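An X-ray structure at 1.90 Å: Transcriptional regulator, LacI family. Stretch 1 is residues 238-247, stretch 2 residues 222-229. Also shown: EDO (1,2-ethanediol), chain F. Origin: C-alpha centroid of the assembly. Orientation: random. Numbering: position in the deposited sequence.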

# COMPACT_ATOMS: atom_id res chain seq x y z
N GLN A 238 -14.75 -9.42 -5.73
CA GLN A 238 -13.87 -9.45 -4.59
C GLN A 238 -13.12 -10.77 -4.58
O GLN A 238 -13.67 -11.84 -4.88
CB GLN A 238 -14.66 -9.27 -3.32
CG GLN A 238 -15.33 -7.92 -3.20
CD GLN A 238 -16.04 -7.79 -1.86
OE1 GLN A 238 -17.12 -7.23 -1.75
NE2 GLN A 238 -15.44 -8.34 -0.85
N LEU A 239 -11.86 -10.69 -4.20
CA LEU A 239 -10.88 -11.72 -4.50
C LEU A 239 -10.82 -12.74 -3.40
O LEU A 239 -10.59 -12.41 -2.23
CB LEU A 239 -9.49 -11.11 -4.70
CG LEU A 239 -8.30 -12.05 -4.87
CD1 LEU A 239 -8.44 -12.90 -6.10
CD2 LEU A 239 -7.01 -11.26 -4.94
N SER A 240 -11.04 -14.00 -3.78
CA SER A 240 -10.94 -15.11 -2.83
C SER A 240 -9.46 -15.34 -2.65
O SER A 240 -8.69 -15.21 -3.60
CB SER A 240 -11.62 -16.39 -3.35
OG SER A 240 -13.03 -16.20 -3.39
N THR A 241 -9.04 -15.68 -1.45
CA THR A 241 -7.61 -15.72 -1.21
C THR A 241 -7.19 -16.62 -0.06
O THR A 241 -7.95 -16.84 0.88
CB THR A 241 -7.10 -14.28 -0.95
OG1 THR A 241 -5.68 -14.30 -0.82
CG2 THR A 241 -7.69 -13.66 0.31
N MET A 242 -5.97 -17.13 -0.15
CA MET A 242 -5.35 -17.78 0.99
C MET A 242 -4.68 -16.67 1.83
O MET A 242 -3.71 -16.01 1.40
CB MET A 242 -4.36 -18.85 0.56
CG MET A 242 -4.93 -20.02 -0.26
SD MET A 242 -6.12 -20.94 0.71
CE MET A 242 -5.22 -21.27 2.22
N ALA A 243 -5.16 -16.51 3.05
CA ALA A 243 -4.73 -15.37 3.89
C ALA A 243 -4.45 -15.72 5.31
O ALA A 243 -5.08 -16.62 5.86
CB ALA A 243 -5.84 -14.35 3.90
N LEU A 244 -3.60 -14.93 5.97
CA LEU A 244 -3.58 -14.91 7.44
C LEU A 244 -3.79 -13.46 7.78
O LEU A 244 -3.46 -12.58 6.96
CB LEU A 244 -2.26 -15.46 8.02
N ASP A 245 -4.36 -13.22 8.96
CA ASP A 245 -4.68 -11.89 9.42
C ASP A 245 -3.32 -11.27 9.63
O ASP A 245 -2.41 -11.88 10.21
CB ASP A 245 -5.48 -11.90 10.74
CG ASP A 245 -6.10 -10.53 11.08
OD1 ASP A 245 -5.58 -9.45 10.69
OD2 ASP A 245 -7.12 -10.53 11.79
N LEU A 246 -3.13 -10.10 9.05
CA LEU A 246 -1.86 -9.41 9.22
C LEU A 246 -1.61 -9.05 10.66
O LEU A 246 -0.49 -8.88 11.04
CB LEU A 246 -1.82 -8.17 8.33
CG LEU A 246 -1.48 -8.72 6.93
CD1 LEU A 246 -1.96 -7.81 5.83
CD2 LEU A 246 0.01 -9.00 6.84
N ARG A 247 -2.65 -8.98 11.50
CA ARG A 247 -2.44 -8.78 12.94
C ARG A 247 -1.73 -9.98 13.58
O ARG A 247 -0.91 -9.80 14.49
CB ARG A 247 -3.76 -8.53 13.66
CG ARG A 247 -4.35 -7.17 13.35
CD ARG A 247 -5.48 -6.84 14.31
NE ARG A 247 -6.69 -6.56 13.56
CZ ARG A 247 -7.81 -7.26 13.63
NH1 ARG A 247 -8.84 -6.91 12.88
NH2 ARG A 247 -7.93 -8.30 14.46
C1 EDO F . 4.39 -11.28 -1.12
O1 EDO F . 3.15 -10.76 -1.64
C2 EDO F . 4.17 -12.04 0.17
O2 EDO F . 3.38 -13.19 -0.19
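Stretch 2, residues 222-229: AVIGMDGI

Stretch 2 enters as a strand at A222 and turns a corner at M226, and lies parallel to the strand 240-243, the two N-to-C directions differing by 25° (signed crossing angle -25°) and the axes closing to 4.4 Å. The register sets T241 beside G225 and M242 beside M226, each pair with CA atoms 4.4 Å apart, and A243 beside G228 at 4.5 Å between CA atoms.

Three backbone hydrogen bonds hold the pairing of T241 with G225 and of M242 with M226. G225 N donates to S240 O at 2.9 Å, M242 N to G225 O at 3.0 Å, and D227 N to M242 O at 2.8 Å. M242 thus binds residues on both sides of M226, the usual parallel pattern, which takes the last of the bonds to D227, one residue past the corner. Two CA-H...O contacts reinforce it: I224 CA to S240 O at 3.5 Å and M226 CA to M242 O at 3.2 Å.

Apolar packing follows the alternation of faces. I224, M226 and M242 share one face, where M242 CG lies 4.4 Å from I224 CG2 and M242 CB 4.1 Å from M226 CE. Beyond the paired residues, L239 CD1 meets V223 CG1 at 4.0 Å.

At the two glycines a CB would meet a neighbour. On G225 it would sit tightly, 3.4 Å from L239 CD2. On G228 it would come 2.6 Å from A243 CB, a clash, and phi/psi of 78/33 would also jam it against the preceding carbonyl; bare, G228 CA approaches A243 CB to 3.6 Å.

Past the strand, two waters bridge the backbones. One water accepts from L244 N (2.7 Å) and donates to D227 O (3.1 Å); a second donates to G228 O (2.8 Å) and L244 O (2.9 Å). The D227 carboxylate accepts from both ethanediol hydroxyls, O2 to OD1 at 2.6 Å and O1 to OD2 at 2.5 Å.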

# COMPACT_ATOMS: atom_id res chain seq x y z
N ALA A 222 -12.60 -19.42 -11.98
CA ALA A 222 -12.38 -19.09 -10.61
C ALA A 222 -10.97 -18.48 -10.45
O ALA A 222 -10.06 -18.77 -11.23
CB ALA A 222 -12.54 -20.33 -9.75
N VAL A 223 -10.79 -17.63 -9.45
CA VAL A 223 -9.47 -17.06 -9.17
C VAL A 223 -9.25 -17.10 -7.66
O VAL A 223 -10.16 -16.73 -6.86
CB VAL A 223 -9.31 -15.63 -9.72
CG1 VAL A 223 -7.92 -15.05 -9.40
CG2 VAL A 223 -9.52 -15.57 -11.22
N ILE A 224 -8.08 -17.61 -7.27
CA ILE A 224 -7.66 -17.59 -5.90
C ILE A 224 -6.27 -16.96 -5.75
O ILE A 224 -5.33 -17.33 -6.44
CB ILE A 224 -7.64 -18.99 -5.27
CG1 ILE A 224 -9.00 -19.69 -5.41
CG2 ILE A 224 -7.30 -18.88 -3.78
CD1 ILE A 224 -9.03 -21.10 -4.86
N GLY A 225 -6.14 -16.02 -4.83
CA GLY A 225 -4.84 -15.42 -4.56
C GLY A 225 -4.21 -15.91 -3.27
O GLY A 225 -4.55 -16.96 -2.74
N MET A 226 -3.26 -15.12 -2.77
CA MET A 226 -2.62 -15.34 -1.50
C MET A 226 -2.15 -13.99 -0.94
O MET A 226 -1.55 -13.17 -1.65
CB MET A 226 -1.42 -16.34 -1.62
CG MET A 226 -0.47 -16.36 -0.41
SD MET A 226 0.74 -17.73 -0.41
CE MET A 226 -0.33 -19.13 -0.07
N ASP A 227 -2.48 -13.76 0.32
CA ASP A 227 -1.92 -12.70 1.17
C ASP A 227 -3.02 -12.10 2.05
O ASP A 227 -2.80 -11.83 3.22
CB ASP A 227 -1.22 -11.57 0.38
CG ASP A 227 0.20 -11.89 -0.08
OD1 ASP A 227 0.81 -12.90 0.37
OD2 ASP A 227 0.75 -11.10 -0.90
N GLY A 228 -4.19 -11.89 1.49
CA GLY A 228 -5.25 -11.22 2.25
C GLY A 228 -5.05 -9.71 2.31
O GLY A 228 -5.38 -9.10 3.31
N ILE A 229 -4.46 -9.11 1.27
CA ILE A 229 -4.33 -7.63 1.27
C ILE A 229 -5.75 -6.98 1.23
O ILE A 229 -6.66 -7.50 0.62
CB ILE A 229 -3.43 -7.12 0.12
CG1 ILE A 229 -3.92 -7.51 -1.25
CG2 ILE A 229 -1.99 -7.66 0.28
CD1 ILE A 229 -3.15 -6.90 -2.37
O HOH W 1 -1.32 -13.88 4.99
O HOH W 2 -5.15 -10.62 5.65